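Local coordinates for outer membrane protein TP0453 (PDB 3K8J), which might be involved in ligand transport and alters membrane permeability at acidic pH, its non-lipidated form making lipid vesicles more permeable, at residues S205-N210 / G233-I238; A19-Y24 / L164-G169. One frame throughout, in Å; residues are numbered along the deposited sequence.

Both contacts are antiparallel strand pairings in the U-shaped beta-half-barrel, which holds a large hydrophobic cavity. Contact 2 pairs strands 21-26 and 162-166, near the middle of the strand order. Contact 1 pairs strands 199-207 and 235-244, close to one end of it. Strand 189-196 lies between them, bonded to 162-166 on one edge and to 199-207 on the other. The centres of the two contacts are about 16 Å apart. The centre of contact 2 is about 8 Å from the centre of the chain, that of contact 1 about 22 Å. CD1 of Leu206 packs on CA of Gly169 at 3.8 Å. Gly169 begins helix 169-176, so the start of this helix lies against contact 1.

Contact 1. Residues S205-N210 / G233-I238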
loop_
_atom_site.group_PDB
_atom_site.type_symbol
_atom_site.label_atom_id
_atom_site.label_comp_id
_atom_site.label_asym_id
_atom_site.label_seq_id
_atom_site.Cartn_x
_atom_site.Cartn_y
_atom_site.Cartn_z
ATOM N N SER A 205 5.667 3.130 18.921
ATOM C CA SER A 205 4.697 3.443 19.948
ATOM C C SER A 205 4.479 4.949 19.971
ATOM O O SER A 205 5.430 5.737 19.841
ATOM C CB SER A 205 5.151 2.938 21.315
ATOM O OG SER A 205 5.896 3.944 21.975
ATOM N N LEU A 206 3.224 5.345 20.138
ATOM C CA LEU A 206 2.836 6.743 20.067
ATOM C C LEU A 206 1.829 7.067 21.170
ATOM O O LEU A 206 0.762 6.440 21.243
ATOM C CB LEU A 206 2.247 7.044 18.674
ATOM C CG LEU A 206 1.736 8.452 18.350
ATOM C CD1 LEU A 206 2.886 9.451 18.273
ATOM C CD2 LEU A 206 0.939 8.458 17.054
ATOM N N GLN A 207 2.188 8.010 22.041
ATOM C CA GLN A 207 1.274 8.511 23.069
ATOM C C GLN A 207 0.243 9.428 22.423
ATOM O O GLN A 207 0.596 10.378 21.720
ATOM C CB GLN A 207 2.030 9.260 24.179
ATOM C CG GLN A 207 2.762 8.352 25.179
ATOM C CD GLN A 207 1.829 7.506 26.040
ATOM O OE1 GLN A 207 0.777 7.965 26.493
ATOM N NE2 GLN A 207 2.222 6.257 26.275
ATOM N N LEU A 208 -1.028 9.136 22.665
ATOM C CA LEU A 208 -2.127 9.782 21.940
ATOM C C LEU A 208 -2.613 11.092 22.567
ATOM O O LEU A 208 -3.198 11.930 21.875
ATOM C CB LEU A 208 -3.295 8.802 21.748
ATOM C CG LEU A 208 -2.975 7.496 21.003
ATOM C CD1 LEU A 208 -4.061 6.446 21.211
ATOM C CD2 LEU A 208 -2.743 7.755 19.524
ATOM N N GLY A 209 -2.359 11.269 23.863
ATOM C CA GLY A 209 -2.804 12.466 24.580
ATOM C C GLY A 209 -4.319 12.495 24.682
ATOM O O GLY A 209 -4.914 11.602 25.286
ATOM N N ASN A 210 -4.929 13.516 24.076
ATOM C CA ASN A 210 -6.393 13.645 23.994
ATOM C C ASN A 210 -7.004 13.030 22.730
ATOM O O ASN A 210 -8.206 12.751 22.689
ATOM C CB ASN A 210 -6.815 15.117 24.113
ATOM C CG ASN A 210 -6.623 15.667 25.516
ATOM O OD1 ASN A 210 -7.122 15.095 26.488
ATOM N ND2 ASN A 210 -5.898 16.780 25.628
ATOM N N GLY A 233 -4.441 1.708 26.364
ATOM C CA GLY A 233 -4.806 2.940 27.056
ATOM C C GLY A 233 -4.785 4.150 26.141
ATOM O O GLY A 233 -5.712 4.361 25.349
ATOM N N ASP A 234 -3.724 4.946 26.261
ATOM C CA ASP A 234 -3.512 6.121 25.411
ATOM C C ASP A 234 -2.242 5.973 24.560
ATOM O O ASP A 234 -1.712 6.952 24.031
ATOM C CB ASP A 234 -3.468 7.405 26.253
ATOM C CG ASP A 234 -2.454 7.339 27.388
ATOM O OD1 ASP A 234 -1.816 6.277 27.589
ATOM O OD2 ASP A 234 -2.301 8.359 28.093
ATOM N N ARG A 235 -1.785 4.731 24.427
ATOM C CA ARG A 235 -0.583 4.405 23.678
ATOM C C ARG A 235 -0.916 3.543 22.460
ATOM O O ARG A 235 -1.352 2.395 22.595
ATOM C CB ARG A 235 0.397 3.672 24.599
ATOM C CG ARG A 235 1.825 3.602 24.109
ATOM C CD ARG A 235 2.659 2.726 25.033
ATOM N NE ARG A 235 4.068 2.703 24.641
ATOM C CZ ARG A 235 4.993 3.543 25.098
ATOM N NH1 ARG A 235 6.245 3.437 24.678
ATOM N NH2 ARG A 235 4.677 4.487 25.977
ATOM N N LEU A 236 -0.716 4.100 21.269
ATOM C CA LEU A 236 -0.872 3.339 20.032
ATOM C C LEU A 236 0.413 2.556 19.741
ATOM O O LEU A 236 1.503 3.128 19.705
ATOM C CB LEU A 236 -1.224 4.268 18.869
ATOM C CG LEU A 236 -1.355 3.653 17.471
ATOM C CD1 LEU A 236 -2.674 2.911 17.321
ATOM C CD2 LEU A 236 -1.224 4.721 16.389
ATOM N N ILE A 237 0.272 1.251 19.541
ATOM C CA ILE A 237 1.404 0.366 19.295
ATOM C C ILE A 237 1.291 -0.269 17.910
ATOM O O ILE A 237 0.225 -0.743 17.514
ATOM C CB ILE A 237 1.538 -0.735 20.394
ATOM C CG1 ILE A 237 1.733 -0.104 21.778
ATOM C CG2 ILE A 237 2.691 -1.693 20.084
ATOM C CD1 ILE A 237 1.945 -1.121 22.926
ATOM N N ILE A 238 2.394 -0.241 17.169
ATOM C CA ILE A 238 2.474 -0.874 15.859
ATOM C C ILE A 238 3.638 -1.863 15.866
ATOM O O ILE A 238 4.803 -1.475 15.991
ATOM C CB ILE A 238 2.622 0.163 14.720
ATOM C CG1 ILE A 238 1.442 1.144 14.740
ATOM C CG2 ILE A 238 2.729 -0.540 13.371
ATOM C CD1 ILE A 238 1.633 2.414 13.932
#
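Ser205 lies beside the guanidinium group of Arg235. Its OG sits over one face of that group, 2.8 Å from Arg235 NH1, but at a poor angle for a hydrogen bond. Arg235 reaches this place with an extended chain, its CG anti to the backbone N. NH1 forms a salt bridge with Glu190, which also touches Ser205.

Leu206 and Leu236 form the hydrogen-bonded pair. Leu206 N donates to Leu236 O at 2.8 Å, and Leu236 N donates back to Leu206 O over the same distance. The first donor lies in the carbonyl plane; the second is tilted 20° from it. Both side chains lie on one face of the strands, where Leu206 CD2 and Leu236 CD2 are a loose 4.4 Å apart.

Gln207 returns to the face of Ser205 and Arg235. Its chain bends at chi2 (-67°), which brings the amide near the carboxylate of Asp234 and the edge of the Arg235 guanidinium. The amide and carboxylate planes are almost perpendicular, 86° apart.

Leu208 follows the strand. Its N bonds to Asp234 O at 2.7 Å, and Asp234 C=O points almost straight at the donor. This bond continues the pairing past the last strand residue. Its CB points toward the partner segment, and CD2 meets Leu236 CB at 3.9 Å. The chain then turns away through Gly209, which has positive phi.

This is an antiparallel pairing of the beta-half-barrel, one strand in from the outermost strand 228-232. Strand 189-196 flanks Ser205 and Leu206, and strand 228-232 flanks Leu236 and Ile237. Leu236 packs on Ile229 and Val231. Leu186 and Ile213, in loops, cover Leu208, while helix 169-176 meets Leu206 through Gly169.

Contact 2. Residues A19-Y24 / L164-G169; sequences ADVYLY and LYIKNG
Tyr22 and Tyr165 lie side by side and point the same way from an antiparallel hydrogen-bonded pair. Their CD2 atoms are 4.1 Å apart. Tyr22 CD2 lies at the edge of the Tyr165 ring, so the rings do not stack face to face. Tyr22 N donates to Tyr165 O at 2.8 Å, and Tyr165 N donates back to Tyr22 O. Tyr22 OH bonds to Gly16 O and accepts a hydrogen bond from Ala19 N.

The Lys167 chain runs at a slant to Tyr22, with NZ near the edge of its ring. Bends at chi2 (94°) and chi4 carry NZ to Ala19 O, where it bonds at 2.8 Å in the carbonyl plane. Asp20 O accepts hydrogen bonds from Lys167 N, at 2.9 Å, and from a water that bridges to Asn168 N.

The other face is aliphatic. Leu164 CD2 fits between Val21 CG1 at 3.8 Å and Leu23 CD1 at 3.7 Å. Val21 CG1 also touches Ile166 CG1.

Asn168 holds the N-cap position of helix 169-176, and its OD1 is hydrogen-bonded to His171 ND1. On the other side of strand 21-26, Asp20 and Val21 both face Phe61 in a classic beta bulge. The arrangement is a regular antiparallel pairing of inner strands in the beta-half-barrel.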
loop_
_atom_site.group_PDB
_atom_site.type_symbol
_atom_site.label_atom_id
_atom_site.label_comp_id
_atom_site.label_asym_id
_atom_site.label_seq_id
_atom_site.Cartn_x
_atom_site.Cartn_y
_atom_site.Cartn_z
ATOM N N ALA A 19 16.613 17.782 24.175
ATOM C CA ALA A 19 16.425 17.675 22.722
ATOM C C ALA A 19 15.004 17.257 22.352
ATOM O O ALA A 19 14.302 16.621 23.151
ATOM C CB ALA A 19 17.423 16.731 22.109
ATOM N N ASP A 20 14.600 17.610 21.137
ATOM C CA ASP A 20 13.294 17.227 20.605
ATOM C C ASP A 20 13.296 15.813 19.995
ATOM O O ASP A 20 12.242 15.161 19.918
ATOM C CB ASP A 20 12.838 18.274 19.583
ATOM C CG ASP A 20 12.790 19.678 20.188
ATOM O OD1 ASP A 20 13.760 20.450 20.021
ATOM O OD2 ASP A 20 11.817 19.979 20.904
ATOM N N VAL A 21 14.473 15.362 19.555
ATOM C CA VAL A 21 14.649 14.037 18.966
ATOM C C VAL A 21 15.979 13.445 19.407
ATOM O O VAL A 21 17.017 14.125 19.369
ATOM C CB VAL A 21 14.595 14.053 17.396
ATOM C CG1 VAL A 21 14.666 12.637 16.818
ATOM C CG2 VAL A 21 13.334 14.732 16.887
ATOM N N TYR A 22 15.957 12.182 19.823
ATOM C CA TYR A 22 17.189 11.452 20.087
ATOM C C TYR A 22 17.301 10.295 19.130
ATOM O O TYR A 22 16.300 9.641 18.801
ATOM C CB TYR A 22 17.236 10.937 21.531
ATOM C CG TYR A 22 17.475 12.029 22.518
ATOM C CD1 TYR A 22 18.764 12.474 22.783
ATOM C CD2 TYR A 22 16.403 12.665 23.164
ATOM C CE1 TYR A 22 18.988 13.515 23.689
ATOM C CE2 TYR A 22 16.622 13.703 24.080
ATOM C CZ TYR A 22 17.919 14.134 24.316
ATOM O OH TYR A 22 18.157 15.160 25.214
ATOM N N LEU A 23 18.528 10.046 18.694
ATOM C CA LEU A 23 18.831 8.959 17.770
ATOM C C LEU A 23 19.981 8.094 18.273
ATOM O O LEU A 23 20.984 8.593 18.820
ATOM C CB LEU A 23 19.203 9.512 16.398
ATOM C CG LEU A 23 19.675 8.523 15.316
ATOM C CD1 LEU A 23 18.541 7.608 14.829
ATOM C CD2 LEU A 23 20.329 9.261 14.142
ATOM N N TYR A 24 19.828 6.796 18.066
ATOM C CA TYR A 24 20.897 5.850 18.261
ATOM C C TYR A 24 21.000 5.085 16.967
ATOM O O TYR A 24 20.014 4.503 16.522
ATOM C CB TYR A 24 20.586 4.891 19.396
ATOM C CG TYR A 24 21.590 3.770 19.478
ATOM C CD1 TYR A 24 22.909 4.034 19.842
ATOM C CD2 TYR A 24 21.234 2.452 19.179
ATOM C CE1 TYR A 24 23.840 3.038 19.913
ATOM C CE2 TYR A 24 22.187 1.424 19.243
ATOM C CZ TYR A 24 23.485 1.739 19.617
ATOM O OH TYR A 24 24.461 0.786 19.700
ATOM N N LEU A 164 14.845 5.708 17.727
ATOM C CA LEU A 164 14.448 7.097 17.712
ATOM C C LEU A 164 13.506 7.396 18.851
ATOM O O LEU A 164 12.564 6.646 19.103
ATOM C CB LEU A 164 13.727 7.439 16.406
ATOM C CG LEU A 164 14.609 7.748 15.209
ATOM C CD1 LEU A 164 13.783 7.629 13.922
ATOM C CD2 LEU A 164 15.187 9.147 15.363
ATOM N N TYR A 165 13.757 8.504 19.529
ATOM C CA TYR A 165 12.838 9.007 20.520
ATOM C C TYR A 165 12.463 10.413 20.120
ATOM O O TYR A 165 13.325 11.305 20.057
ATOM C CB TYR A 165 13.474 9.005 21.906
ATOM C CG TYR A 165 12.554 9.520 22.990
ATOM C CD1 TYR A 165 11.265 9.010 23.133
ATOM C CD2 TYR A 165 12.979 10.515 23.886
ATOM C CE1 TYR A 165 10.408 9.472 24.125
ATOM C CE2 TYR A 165 12.120 10.996 24.875
ATOM C CZ TYR A 165 10.846 10.466 24.990
ATOM O OH TYR A 165 9.994 10.920 25.972
ATOM N N ILE A 166 11.175 10.607 19.847
ATOM C CA ILE A 166 10.672 11.892 19.367
ATOM C C ILE A 166 9.732 12.448 20.430
ATOM O O ILE A 166 8.719 11.823 20.758
ATOM C CB ILE A 166 9.962 11.707 18.022
ATOM C CG1 ILE A 166 10.941 11.137 16.985
ATOM C CG2 ILE A 166 9.311 13.037 17.535
ATOM C CD1 ILE A 166 10.438 9.892 16.283
ATOM N N LYS A 167 10.086 13.604 20.985
ATOM C CA LYS A 167 9.323 14.224 22.070
ATOM C C LYS A 167 7.903 14.580 21.610
ATOM O O LYS A 167 6.925 14.350 22.326
ATOM C CB LYS A 167 10.039 15.483 22.564
ATOM C CG LYS A 167 10.327 15.519 24.051
ATOM C CD LYS A 167 11.735 15.008 24.359
ATOM C CE LYS A 167 12.208 15.518 25.727
ATOM N NZ LYS A 167 13.675 15.885 25.802
ATOM N N ASN A 168 7.792 15.104 20.396
ATOM C CA ASN A 168 6.479 15.439 19.851
ATOM C C ASN A 168 6.104 14.642 18.604
ATOM O O ASN A 168 6.485 14.993 17.484
ATOM C CB ASN A 168 6.347 16.945 19.612
ATOM C CG ASN A 168 4.902 17.423 19.728
ATOM O OD1 ASN A 168 4.203 17.568 18.719
ATOM N ND2 ASN A 168 4.442 17.643 20.966
ATOM N N GLY A 169 5.344 13.573 18.824
ATOM C CA GLY A 169 4.971 12.640 17.771
ATOM C C GLY A 169 4.136 13.245 16.659
ATOM O O GLY A 169 4.270 12.838 15.504
HETATM O O HOH W 1 9.805 16.340 18.909
#